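Local coordinates for protein pyridoxine 4-oxidase (PDB 4HA6) that catalyses the FAD-dependent oxidation of the 4-hydroxymethyl group of pyridoxine, as a flavoprotein oxidase of the GMC oxidoreductase family, at residues W112-D115 against E116-V120; R400-E403 against A404-I408; E63-A66 against G67-G70; V150-L153 against A154-F157; K202-R205 against G206-N209. All coordinates share one frame; numbering follows the deposited sequence.

Contact 1: residues W112-D115 against E116-V120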
loop_
_atom_site.group_PDB
_atom_site.type_symbol
_atom_site.label_atom_id
_atom_site.label_comp_id
_atom_site.label_asym_id
_atom_site.label_seq_id
_atom_site.Cartn_x
_atom_site.Cartn_y
_atom_site.Cartn_z
ATOM N N TRP A 112 -5.980 -2.589 17.759
ATOM C CA TRP A 112 -5.719 -2.867 16.364
ATOM C C TRP A 112 -6.849 -3.667 15.743
ATOM O O TRP A 112 -6.723 -4.156 14.621
ATOM C CB TRP A 112 -4.381 -3.609 16.235
ATOM C CG TRP A 112 -3.204 -2.728 16.629
ATOM C CD1 TRP A 112 -2.335 -2.912 17.681
ATOM C CD2 TRP A 112 -2.802 -1.512 15.991
ATOM N NE1 TRP A 112 -1.404 -1.887 17.711
ATOM C CE2 TRP A 112 -1.676 -1.016 16.685
ATOM C CE3 TRP A 112 -3.275 -0.798 14.889
ATOM C CZ2 TRP A 112 -1.032 0.153 16.316
ATOM C CZ3 TRP A 112 -2.637 0.362 14.530
ATOM C CH2 TRP A 112 -1.527 0.827 15.237
ATOM N N GLY A 113 -7.951 -3.815 16.479
ATOM C CA GLY A 113 -9.118 -4.524 15.975
ATOM C C GLY A 113 -10.087 -3.579 15.295
ATOM O O GLY A 113 -10.058 -2.370 15.555
ATOM N N TRP A 114 -10.930 -4.124 14.418
ATOM C CA TRP A 114 -11.890 -3.328 13.655
ATOM C C TRP A 114 -12.725 -2.379 14.538
ATOM O O TRP A 114 -12.907 -1.201 14.202
ATOM C CB TRP A 114 -12.824 -4.263 12.884
ATOM C CG TRP A 114 -13.845 -3.555 12.044
ATOM C CD1 TRP A 114 -15.143 -3.274 12.384
ATOM C CD2 TRP A 114 -13.662 -3.059 10.713
ATOM N NE1 TRP A 114 -15.771 -2.618 11.348
ATOM C CE2 TRP A 114 -14.886 -2.471 10.310
ATOM C CE3 TRP A 114 -12.579 -3.044 9.824
ATOM C CZ2 TRP A 114 -15.063 -1.888 9.048
ATOM C CZ3 TRP A 114 -12.748 -2.457 8.578
ATOM C CH2 TRP A 114 -13.985 -1.892 8.196
ATOM N N ASP A 115 -13.227 -2.894 15.661
ATOM C CA ASP A 115 -14.088 -2.108 16.549
ATOM C C ASP A 115 -13.384 -0.858 17.062
ATOM O O ASP A 115 -13.977 0.217 17.098
ATOM C CB ASP A 115 -14.549 -2.943 17.746
ATOM C CG ASP A 115 -15.590 -3.979 17.371
ATOM O OD1 ASP A 115 -16.277 -3.805 16.338
ATOM O OD2 ASP A 115 -15.721 -4.968 18.122
ATOM N N GLU A 116 -12.120 -0.999 17.460
ATOM C CA GLU A 116 -11.367 0.144 17.983
ATOM C C GLU A 116 -10.854 1.012 16.844
ATOM O O GLU A 116 -10.695 2.222 16.999
ATOM C CB GLU A 116 -10.214 -0.316 18.875
ATOM C CG GLU A 116 -10.650 -1.162 20.081
ATOM C CD GLU A 116 -11.014 -0.343 21.313
ATOM O OE1 GLU A 116 -11.428 0.829 21.164
ATOM O OE2 GLU A 116 -10.883 -0.887 22.435
ATOM N N LEU A 117 -10.597 0.400 15.693
ATOM C CA LEU A 117 -10.144 1.163 14.524
ATOM C C LEU A 117 -11.283 1.991 13.933
ATOM O O LEU A 117 -11.048 3.022 13.310
ATOM C CB LEU A 117 -9.565 0.228 13.460
ATOM C CG LEU A 117 -8.155 -0.261 13.807
ATOM C CD1 LEU A 117 -7.640 -1.218 12.760
ATOM C CD2 LEU A 117 -7.201 0.907 13.968
ATOM N N LEU A 118 -12.518 1.544 14.147
ATOM C CA LEU A 118 -13.696 2.217 13.578
ATOM C C LEU A 118 -13.706 3.746 13.825
ATOM O O LEU A 118 -13.798 4.521 12.864
ATOM C CB LEU A 118 -14.985 1.524 14.042
ATOM C CG LEU A 118 -16.097 1.208 13.042
ATOM C CD1 LEU A 118 -15.583 0.941 11.642
ATOM C CD2 LEU A 118 -16.867 -0.002 13.545
ATOM N N PRO A 119 -13.552 4.190 15.092
ATOM C CA PRO A 119 -13.484 5.647 15.298
ATOM C C PRO A 119 -12.246 6.281 14.661
ATOM O O PRO A 119 -12.247 7.484 14.410
ATOM C CB PRO A 119 -13.374 5.789 16.822
ATOM C CG PRO A 119 -13.826 4.494 17.384
ATOM C CD PRO A 119 -13.473 3.452 16.369
ATOM N N VAL A 120 -11.195 5.493 14.435
ATOM C CA VAL A 120 -9.979 6.020 13.803
ATOM C C VAL A 120 -10.206 6.273 12.311
ATOM O O VAL A 120 -9.914 7.367 11.813
ATOM C CB VAL A 120 -8.749 5.098 14.041
ATOM C CG1 VAL A 120 -7.565 5.501 13.155
ATOM C CG2 VAL A 120 -8.343 5.107 15.520
#
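The first turn of helix 114-124 forms here, with Gly113 as N-cap residue and Trp114 and Leu118 meeting one turn apart on its flank. Gly113 O accepts from Leu117 N at 2.8 Å, and Trp114 O takes Leu118 N at 2.8 Å with a more bent N-H...O angle of 131°. The main side-chain contact is between Trp114 and Leu118. With CG anti to the backbone N (chi1 -179°), the indole of Trp114 reaches Leu118, whose CD1 sits 3.3 Å above the ring plane, displaced toward the rim. CD1 and CD2 of Leu118 both come from that same side, each 3.6 Å from Trp114 NE1. On another side of the turn, Leu117 CG packs against Gly113 O at 3.3 Å, and Leu117 CD1 lies 3.6 Å from Trp112 O. Pro119 has no N-H to give, and its CD rests instead 3.4 Å from Asp115 O, where the helix kinks. Cutting Leu118 back to an alanine is likely to leave the pyrrole part of the Trp114 indole less covered and freer to shift. Arg94 touches both Trp114 and Leu118, while Phe100 of helix 97-107 meets Trp114 and Leu117. The chemistry is therefore divided: backbone bonds start the helix, and apolar contacts carry the packing of Trp114 and Leu117 against helix 97-107.

Contact 2: residues R400-E403 against A404-I408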
loop_
_atom_site.group_PDB
_atom_site.type_symbol
_atom_site.label_atom_id
_atom_site.label_comp_id
_atom_site.label_asym_id
_atom_site.label_seq_id
_atom_site.Cartn_x
_atom_site.Cartn_y
_atom_site.Cartn_z
ATOM N N ARG A 400 -7.931 -20.259 -8.486
ATOM C CA ARG A 400 -9.317 -19.921 -8.170
ATOM C C ARG A 400 -9.631 -18.508 -8.662
ATOM O O ARG A 400 -10.721 -18.252 -9.204
ATOM C CB ARG A 400 -9.600 -20.061 -6.671
ATOM C CG ARG A 400 -9.307 -21.453 -6.066
ATOM C CD ARG A 400 -10.275 -22.547 -6.547
ATOM N NE ARG A 400 -9.930 -23.076 -7.872
ATOM C CZ ARG A 400 -8.971 -23.977 -8.107
ATOM N NH1 ARG A 400 -8.239 -24.470 -7.111
ATOM N NH2 ARG A 400 -8.736 -24.386 -9.350
ATOM N N ALA A 401 -8.664 -17.595 -8.525
ATOM C CA ALA A 401 -8.902 -16.198 -8.922
ATOM C C ALA A 401 -9.051 -16.099 -10.438
ATOM O O ALA A 401 -9.990 -15.455 -10.931
ATOM C CB ALA A 401 -7.785 -15.277 -8.431
ATOM N N LEU A 402 -8.122 -16.723 -11.170
ATOM C CA LEU A 402 -8.182 -16.740 -12.640
ATOM C C LEU A 402 -9.492 -17.371 -13.070
ATOM O O LEU A 402 -10.137 -16.925 -14.029
ATOM C CB LEU A 402 -7.059 -17.590 -13.221
ATOM C CG LEU A 402 -6.409 -17.226 -14.569
ATOM C CD1 LEU A 402 -5.812 -18.457 -15.227
ATOM C CD2 LEU A 402 -7.311 -16.454 -15.540
ATOM N N GLU A 403 -9.884 -18.434 -12.380
ATOM C CA GLU A 403 -11.127 -19.090 -12.758
ATOM C C GLU A 403 -12.316 -18.198 -12.496
ATOM O O GLU A 403 -13.277 -18.211 -13.260
ATOM C CB GLU A 403 -11.276 -20.441 -12.063
ATOM C CG GLU A 403 -10.312 -21.450 -12.629
ATOM C CD GLU A 403 -10.460 -22.806 -12.013
ATOM O OE1 GLU A 403 -10.922 -22.883 -10.848
ATOM O OE2 GLU A 403 -10.106 -23.786 -12.700
ATOM N N ALA A 404 -12.256 -17.415 -11.424
ATOM C CA ALA A 404 -13.379 -16.542 -11.115
ATOM C C ALA A 404 -13.458 -15.460 -12.179
ATOM O O ALA A 404 -14.550 -15.077 -12.617
ATOM C CB ALA A 404 -13.232 -15.939 -9.735
ATOM N N SER A 405 -12.287 -14.982 -12.597
ATOM C CA SER A 405 -12.193 -13.899 -13.572
ATOM C C SER A 405 -12.794 -14.302 -14.918
ATOM O O SER A 405 -13.531 -13.531 -15.553
ATOM C CB SER A 405 -10.722 -13.509 -13.772
ATOM O OG SER A 405 -10.620 -12.414 -14.660
ATOM N N ARG A 406 -12.454 -15.497 -15.378
ATOM C CA ARG A 406 -12.958 -15.944 -16.667
ATOM C C ARG A 406 -14.474 -16.175 -16.612
ATOM O O ARG A 406 -15.177 -15.825 -17.557
ATOM C CB ARG A 406 -12.190 -17.176 -17.140
ATOM C CG ARG A 406 -10.683 -16.893 -17.289
ATOM C CD ARG A 406 -9.949 -18.074 -17.889
ATOM N NE ARG A 406 -10.289 -18.229 -19.295
ATOM C CZ ARG A 406 -10.201 -19.376 -19.961
ATOM N NH1 ARG A 406 -9.786 -20.473 -19.341
ATOM N NH2 ARG A 406 -10.534 -19.426 -21.243
ATOM N N THR A 407 -14.971 -16.712 -15.497
ATOM C CA THR A 407 -16.417 -16.901 -15.324
ATOM C C THR A 407 -17.127 -15.548 -15.459
ATOM O O THR A 407 -18.075 -15.402 -16.242
ATOM C CB THR A 407 -16.765 -17.570 -13.968
ATOM O OG1 THR A 407 -16.171 -18.873 -13.910
ATOM C CG2 THR A 407 -18.270 -17.720 -13.792
ATOM N N ILE A 408 -16.653 -14.550 -14.717
ATOM C CA ILE A 408 -17.223 -13.207 -14.817
ATOM C C ILE A 408 -17.040 -12.653 -16.228
ATOM O O ILE A 408 -17.997 -12.159 -16.825
ATOM C CB ILE A 408 -16.620 -12.227 -13.803
ATOM C CG1 ILE A 408 -16.971 -12.656 -12.373
ATOM C CG2 ILE A 408 -17.133 -10.809 -14.084
ATOM C CD1 ILE A 408 -16.172 -11.942 -11.297
#
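Arg406 and Leu402 sit one turn apart on helix 392-409, their side chains running side by side in the same direction. From CB of Arg406, which lies 3.7 Å from Leu402 O, the chain passes to CG, held beside the backbone N by a chi1 of -60°. CG meets Leu402 twice, at 3.3 Å from its O and 3.8 Å from its CD2. CD still lies along the leucine, 3.9 Å from Leu402 CD2, and there the chain bends at chi3. Beyond the bend NE forms a salt bridge with Glu421, while Pro424 and Pro427 touch the side chain. The apolar part of the arginine thus lies on Leu402, and its charge is spent on a carboxylate outside the helix. Leu402 itself faces helix 430-440, on Met433, Phe436 and Ile437.

Toward the start of the segment, Arg400 grips Glu403 side-on: NE at 3.1 Å and NH2 at 3.0 Å both reach the single oxygen OE1. The carboxylate oxygen lies in the guanidinium plane, yet both nitrogens approach it from the same face of the carboxylate. Arg400 NH1 has a second acid, Glu396, so the guanidinium is probably well neutralised. Ser405 OG bonds to Asn298, and Ala401, Ala404 and Ser405 press on strands 333-338 and 355-362. Regular i to i+4 backbone bonds, such as Arg406 N to Leu402 O at 3.0 Å, make this the pattern of an amphipathic alpha-helix laid on the antiparallel sheet of the GMC substrate-binding domain.

Contact 3: residues E63-A66 against G67-G70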
loop_
_atom_site.group_PDB
_atom_site.type_symbol
_atom_site.label_atom_id
_atom_site.label_comp_id
_atom_site.label_asym_id
_atom_site.label_seq_id
_atom_site.Cartn_x
_atom_site.Cartn_y
_atom_site.Cartn_z
ATOM N N GLU A 63 14.784 -8.960 -6.842
ATOM C CA GLU A 63 15.460 -10.141 -7.386
ATOM C C GLU A 63 14.557 -10.881 -8.379
ATOM O O GLU A 63 13.332 -10.745 -8.335
ATOM C CB GLU A 63 15.836 -11.098 -6.263
ATOM C CG GLU A 63 16.822 -10.508 -5.237
ATOM C CD GLU A 63 18.120 -10.051 -5.878
ATOM O OE1 GLU A 63 18.306 -8.820 -6.058
ATOM O OE2 GLU A 63 18.950 -10.924 -6.204
ATOM N N ALA A 64 15.160 -11.670 -9.267
ATOM C CA ALA A 64 14.402 -12.608 -10.104
ATOM C C ALA A 64 13.522 -13.509 -9.232
ATOM O O ALA A 64 13.989 -13.999 -8.211
ATOM C CB ALA A 64 15.362 -13.464 -10.938
ATOM N N GLN A 65 12.263 -13.736 -9.625
ATOM C CA GLN A 65 11.368 -14.593 -8.821
ATOM C C GLN A 65 11.060 -15.941 -9.462
ATOM O O GLN A 65 10.352 -15.998 -10.474
ATOM C CB GLN A 65 10.034 -13.891 -8.543
ATOM C CG GLN A 65 10.158 -12.629 -7.726
ATOM C CD GLN A 65 10.647 -12.903 -6.326
ATOM O OE1 GLN A 65 9.927 -13.471 -5.513
ATOM N NE2 GLN A 65 11.869 -12.499 -6.035
ATOM N N ALA A 66 11.552 -17.014 -8.842
ATOM C CA ALA A 66 11.343 -18.381 -9.320
ATOM C C ALA A 66 9.857 -18.720 -9.462
ATOM O O ALA A 66 9.456 -19.486 -10.354
ATOM C CB ALA A 66 12.024 -19.373 -8.378
ATOM N N GLY A 67 9.043 -18.143 -8.586
ATOM C CA GLY A 67 7.607 -18.382 -8.619
ATOM C C GLY A 67 6.878 -17.563 -9.673
ATOM O O GLY A 67 5.694 -17.806 -9.928
ATOM N N THR A 68 7.555 -16.583 -10.281
ATOM C CA THR A 68 6.933 -15.845 -11.390
ATOM C C THR A 68 7.788 -15.951 -12.642
ATOM O O THR A 68 8.178 -14.931 -13.227
ATOM C CB THR A 68 6.669 -14.343 -11.060
ATOM O OG1 THR A 68 7.906 -13.616 -11.096
ATOM C CG2 THR A 68 6.022 -14.192 -9.689
ATOM N N ALA A 69 8.076 -17.195 -13.032
ATOM C CA ALA A 69 8.814 -17.511 -14.254
ATOM C C ALA A 69 10.178 -16.833 -14.312
ATOM O O ALA A 69 10.644 -16.453 -15.389
ATOM C CB ALA A 69 7.984 -17.151 -15.494
ATOM N N GLY A 70 10.820 -16.684 -13.157
ATOM C CA GLY A 70 12.119 -16.030 -13.099
ATOM C C GLY A 70 12.112 -14.533 -13.379
ATOM O O GLY A 70 13.184 -13.928 -13.506
HETATM O O HOH W 1 7.584 -19.764 -12.037
#
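Ala64 and Gly70 meet where the loop between strands 60-61 and 74-75 folds back on itself in a type I beta turn, Gln65 to Thr68, with Ala64 CB lying 3.4 Å from Gly70 O. Before them, Glu63 ties the loop outward by a salt bridge to Arg381, and its own O receives Gln65 NE2 at 3.2 Å with a nearly straight N-H...O angle of 169°. The donor comes from above the carbonyl plane, and the oxygen lies in the plane of the glutamine amide. Gln65 is the first residue of the turn, and its O is the acceptor. It takes Thr68 N at 2.9 Å, again from above the carbonyl plane, and Gly70 N at 2.8 Å in a weak, strongly bent bond. The side chain of Gln65 bends at chi2 (-65°), which brings the amide back toward Glu63, where NE2 also reaches Asp385 and OE1 accepts from Tyr388 N. A leucine in place of Gln65 would probably leave Glu63 O and Tyr388 N without these amide partners and weaken the tie to the segment that follows strand 383-385. Gln65 CB also meets Thr68 OG1, whose hydroxyl bonds to His73. Beyond Ala66, Ala69 and Gly70 both take positive phi as the chain turns back. At Ala66 the turn is bridged by a water that donates to Ala66 O at 2.5 Å and accepts from Ala69 N at 2.8 Å.

Contact 4: residues V150-L153 against A154-F157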
loop_
_atom_site.group_PDB
_atom_site.type_symbol
_atom_site.label_atom_id
_atom_site.label_comp_id
_atom_site.label_asym_id
_atom_site.label_seq_id
_atom_site.Cartn_x
_atom_site.Cartn_y
_atom_site.Cartn_z
ATOM N N VAL A 150 -18.952 6.364 -13.513
ATOM C CA VAL A 150 -18.472 4.990 -13.707
ATOM C C VAL A 150 -18.588 4.553 -15.167
ATOM O O VAL A 150 -19.639 4.712 -15.801
ATOM C CB VAL A 150 -19.218 3.987 -12.804
ATOM C CG1 VAL A 150 -18.814 2.563 -13.134
ATOM C CG2 VAL A 150 -18.953 4.287 -11.340
ATOM N N SER A 151 -17.500 4.004 -15.699
ATOM C CA SER A 151 -17.462 3.523 -17.082
ATOM C C SER A 151 -18.556 2.487 -17.399
ATOM O O SER A 151 -18.825 1.592 -16.595
ATOM C CB SER A 151 -16.085 2.920 -17.364
ATOM O OG SER A 151 -16.123 2.089 -18.500
ATOM N N PRO A 152 -19.191 2.600 -18.581
ATOM C CA PRO A 152 -20.200 1.595 -18.931
ATOM C C PRO A 152 -19.626 0.172 -18.924
ATOM O O PRO A 152 -20.361 -0.760 -18.587
ATOM C CB PRO A 152 -20.661 2.017 -20.341
ATOM C CG PRO A 152 -19.654 2.995 -20.829
ATOM C CD PRO A 152 -19.085 3.659 -19.599
ATOM N N LEU A 153 -18.342 0.015 -19.264
ATOM C CA LEU A 153 -17.634 -1.265 -19.090
ATOM C C LEU A 153 -17.658 -1.748 -17.635
ATOM O O LEU A 153 -17.966 -2.916 -17.366
ATOM C CB LEU A 153 -16.170 -1.167 -19.570
ATOM C CG LEU A 153 -15.272 -2.398 -19.375
ATOM C CD1 LEU A 153 -15.944 -3.700 -19.847
ATOM C CD2 LEU A 153 -13.928 -2.226 -20.082
ATOM N N ALA A 154 -17.326 -0.855 -16.703
ATOM C CA ALA A 154 -17.325 -1.203 -15.280
ATOM C C ALA A 154 -18.727 -1.534 -14.773
ATOM O O ALA A 154 -18.904 -2.445 -13.953
ATOM C CB ALA A 154 -16.705 -0.096 -14.447
ATOM N N ARG A 155 -19.733 -0.808 -15.254
ATOM C CA ARG A 155 -21.093 -1.114 -14.834
ATOM C C ARG A 155 -21.510 -2.492 -15.331
ATOM O O ARG A 155 -22.263 -3.209 -14.666
ATOM C CB ARG A 155 -22.081 -0.042 -15.308
ATOM C CG ARG A 155 -21.944 1.280 -14.573
ATOM C CD ARG A 155 -23.025 2.262 -14.993
ATOM N NE ARG A 155 -22.485 3.363 -15.789
ATOM C CZ ARG A 155 -22.639 3.475 -17.107
ATOM N NH1 ARG A 155 -23.324 2.552 -17.778
ATOM N NH2 ARG A 155 -22.114 4.513 -17.750
ATOM N N ALA A 156 -21.026 -2.853 -16.512
ATOM C CA ALA A 156 -21.351 -4.136 -17.105
ATOM C C ALA A 156 -20.668 -5.241 -16.292
ATOM O O ALA A 156 -21.233 -6.327 -16.075
ATOM C CB ALA A 156 -20.900 -4.164 -18.545
ATOM N N PHE A 157 -19.448 -4.954 -15.846
ATOM C CA PHE A 157 -18.688 -5.890 -15.036
ATOM C C PHE A 157 -19.430 -6.096 -13.720
ATOM O O PHE A 157 -19.612 -7.231 -13.257
ATOM C CB PHE A 157 -17.300 -5.315 -14.794
ATOM C CG PHE A 157 -16.483 -6.068 -13.784
ATOM C CD1 PHE A 157 -15.850 -7.259 -14.129
ATOM C CD2 PHE A 157 -16.305 -5.557 -12.500
ATOM C CE1 PHE A 157 -15.068 -7.948 -13.203
ATOM C CE2 PHE A 157 -15.526 -6.239 -11.560
ATOM C CZ PHE A 157 -14.908 -7.434 -11.913
#
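This is a local contact around the N-cap of helix 152-163, with one side toward the antiparallel sheet and Pro152 and Arg155 toward solvent. Val150 CG1, anti to its own backbone N (chi1 174°), drops onto Ala154 CB at 3.6 Å and onto Arg155 CG at 3.7 Å, so the residue before the cap packs over the first turn. Arg155 then swings back across the chain. Its NE and NH2 lie 3.1 and 3.2 Å from Val150 O, two weak and bent bonds to one carbonyl. One face of the guanidinium rests on Pro152, whose CA stands 3.3 Å above its plane toward the rim. Backbone bonds finish the turn: Arg155 N reaches Ser151 O at 2.9 Å, and Phe157 N reaches Leu153 O at 2.9 Å. Ser151 OG accepts weakly from Leu153 N, while Ser151 N donates a hydrogen bond to Glu315 OE1 of strand 314-320. Leu153 and Phe157 turn to Cys337 on strand 333-338, with Phe157 also touching Val335. The serine N-cap with a proline at the first helical position is an arrangement well known at helix starts, here setting a helix against the sheet of the substrate-binding domain.

Contact 5: residues K202-R205 against G206-N209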
loop_
_atom_site.group_PDB
_atom_site.type_symbol
_atom_site.label_atom_id
_atom_site.label_comp_id
_atom_site.label_asym_id
_atom_site.label_seq_id
_atom_site.Cartn_x
_atom_site.Cartn_y
_atom_site.Cartn_z
ATOM N N LYS A 202 -2.083 24.619 3.986
ATOM C CA LYS A 202 -1.361 25.885 4.140
ATOM C C LYS A 202 -1.309 26.286 5.603
ATOM O O LYS A 202 -0.266 26.699 6.111
ATOM C CB LYS A 202 -2.027 27.007 3.334
ATOM C CG LYS A 202 -1.688 27.009 1.851
ATOM C CD LYS A 202 -1.346 28.418 1.364
ATOM C CE LYS A 202 -2.463 29.409 1.657
ATOM N NZ LYS A 202 -2.010 30.827 1.541
ATOM N N ALA A 203 -2.442 26.142 6.278
ATOM C CA ALA A 203 -2.531 26.455 7.700
ATOM C C ALA A 203 -1.572 25.616 8.542
ATOM O O ALA A 203 -0.764 26.166 9.285
ATOM C CB ALA A 203 -3.950 26.274 8.183
ATOM N N VAL A 204 -1.672 24.290 8.439
ATOM C CA VAL A 204 -0.736 23.401 9.133
ATOM C C VAL A 204 0.720 23.803 8.859
ATOM O O VAL A 204 1.510 23.977 9.792
ATOM C CB VAL A 204 -0.946 21.917 8.729
ATOM C CG1 VAL A 204 0.150 21.034 9.314
ATOM C CG2 VAL A 204 -2.335 21.422 9.181
ATOM N N ARG A 205 1.074 23.958 7.584
ATOM C CA ARG A 205 2.453 24.298 7.225
ATOM C C ARG A 205 2.896 25.632 7.847
ATOM O O ARG A 205 4.084 25.848 8.092
ATOM C CB ARG A 205 2.629 24.330 5.707
ATOM C CG ARG A 205 2.446 22.977 4.993
ATOM C CD ARG A 205 2.432 23.161 3.466
ATOM N NE ARG A 205 2.367 21.912 2.691
ATOM C CZ ARG A 205 3.415 21.351 2.088
ATOM N NH1 ARG A 205 4.609 21.921 2.175
ATOM N NH2 ARG A 205 3.278 20.225 1.393
ATOM N N GLY A 206 1.941 26.515 8.117
ATOM C CA GLY A 206 2.256 27.808 8.702
ATOM C C GLY A 206 2.603 27.776 10.181
ATOM O O GLY A 206 3.093 28.772 10.716
ATOM N N ARG A 207 2.356 26.646 10.846
ATOM C CA ARG A 207 2.601 26.536 12.287
ATOM C C ARG A 207 4.070 26.787 12.622
ATOM O O ARG A 207 4.967 26.245 11.966
ATOM C CB ARG A 207 2.183 25.151 12.804
ATOM C CG ARG A 207 0.697 24.855 12.678
ATOM C CD ARG A 207 0.348 23.426 13.096
ATOM N NE ARG A 207 -1.094 23.208 13.014
ATOM C CZ ARG A 207 -1.696 22.018 13.031
ATOM N NH1 ARG A 207 -0.984 20.901 13.131
ATOM N NH2 ARG A 207 -3.024 21.948 12.940
ATOM N N LYS A 208 4.319 27.598 13.648
ATOM C CA LYS A 208 5.693 27.970 14.000
ATOM C C LYS A 208 6.452 26.807 14.637
ATOM O O LYS A 208 7.680 26.844 14.732
ATOM C CB LYS A 208 5.716 29.194 14.930
ATOM C CG LYS A 208 5.676 28.838 16.411
ATOM C CD LYS A 208 4.338 29.186 17.047
ATOM C CE LYS A 208 4.248 30.674 17.373
ATOM N NZ LYS A 208 2.938 31.032 17.983
ATOM N N ASN A 209 5.722 25.774 15.062
ATOM C CA ASN A 209 6.338 24.599 15.683
ATOM C C ASN A 209 6.550 23.432 14.706
ATOM O O ASN A 209 7.079 22.376 15.080
ATOM C CB ASN A 209 5.508 24.134 16.885
ATOM C CG ASN A 209 4.111 23.699 16.493
ATOM O OD1 ASN A 209 3.568 24.166 15.498
ATOM N ND2 ASN A 209 3.520 22.796 17.276
#
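Gly206 N is shared between two carbonyls at the C-terminal end of the short helix 202-205: it donates to Lys202 O at 3.0 Å and, weakly, to Ala203 O at 3.0 Å. Arg207 N follows with a straighter bond to Val204 O, 3.0 Å long at 163°, the donor standing above the carbonyl plane. These bonds close the last turn before the chain leaves for strand 210-213, the edge strand of the Rossmann-type sheet. A CB on Gly206 would probably sit tight against Ala203 O. The arginines on both sides of Gly206 bond to partners elsewhere. Arg205 forms a salt bridge with Glu36 and donates from NE to Leu200 O, and Arg207 NH1 bonds to Ser21 OG at the end of helix 11-20. Asn209 ND2 reaches the carbonyls of Ser21 and Ser26, just before the chain enters strand 210-213. Packing comes last. Arg207, extended from CG to NE, crosses Val204 at a slant, its CG beside the backbone N (chi1 -64°) and 3.1 Å from Val204 O. At the far end Val204 CG2 lies over one face of the guanidinium, 3.9 Å from Arg207 CZ.

Each contact is a single unbroken stretch, so the five follow in series and none nests in or crosses another. Contact 3 comes first, turning the loop between strands 60-61 and 74-75. Contact 1 then opens helix 114-124, the side chain of Trp112 about 12 Å from the bound FAD. Contact 4 opens helix 152-163, and contact 5 ends helix 202-205 just before the edge strand of the parallel sheet. Contact 2, late in the chain, lies in helix 392-409. Only contacts 2 and 4 touch, through Ile408 CG2 and Phe157 CE1 at 3.6 Å, joining two helices that both pack on strand 333-338; contact 5 lies about 50 Å from contact 2, centre to centre.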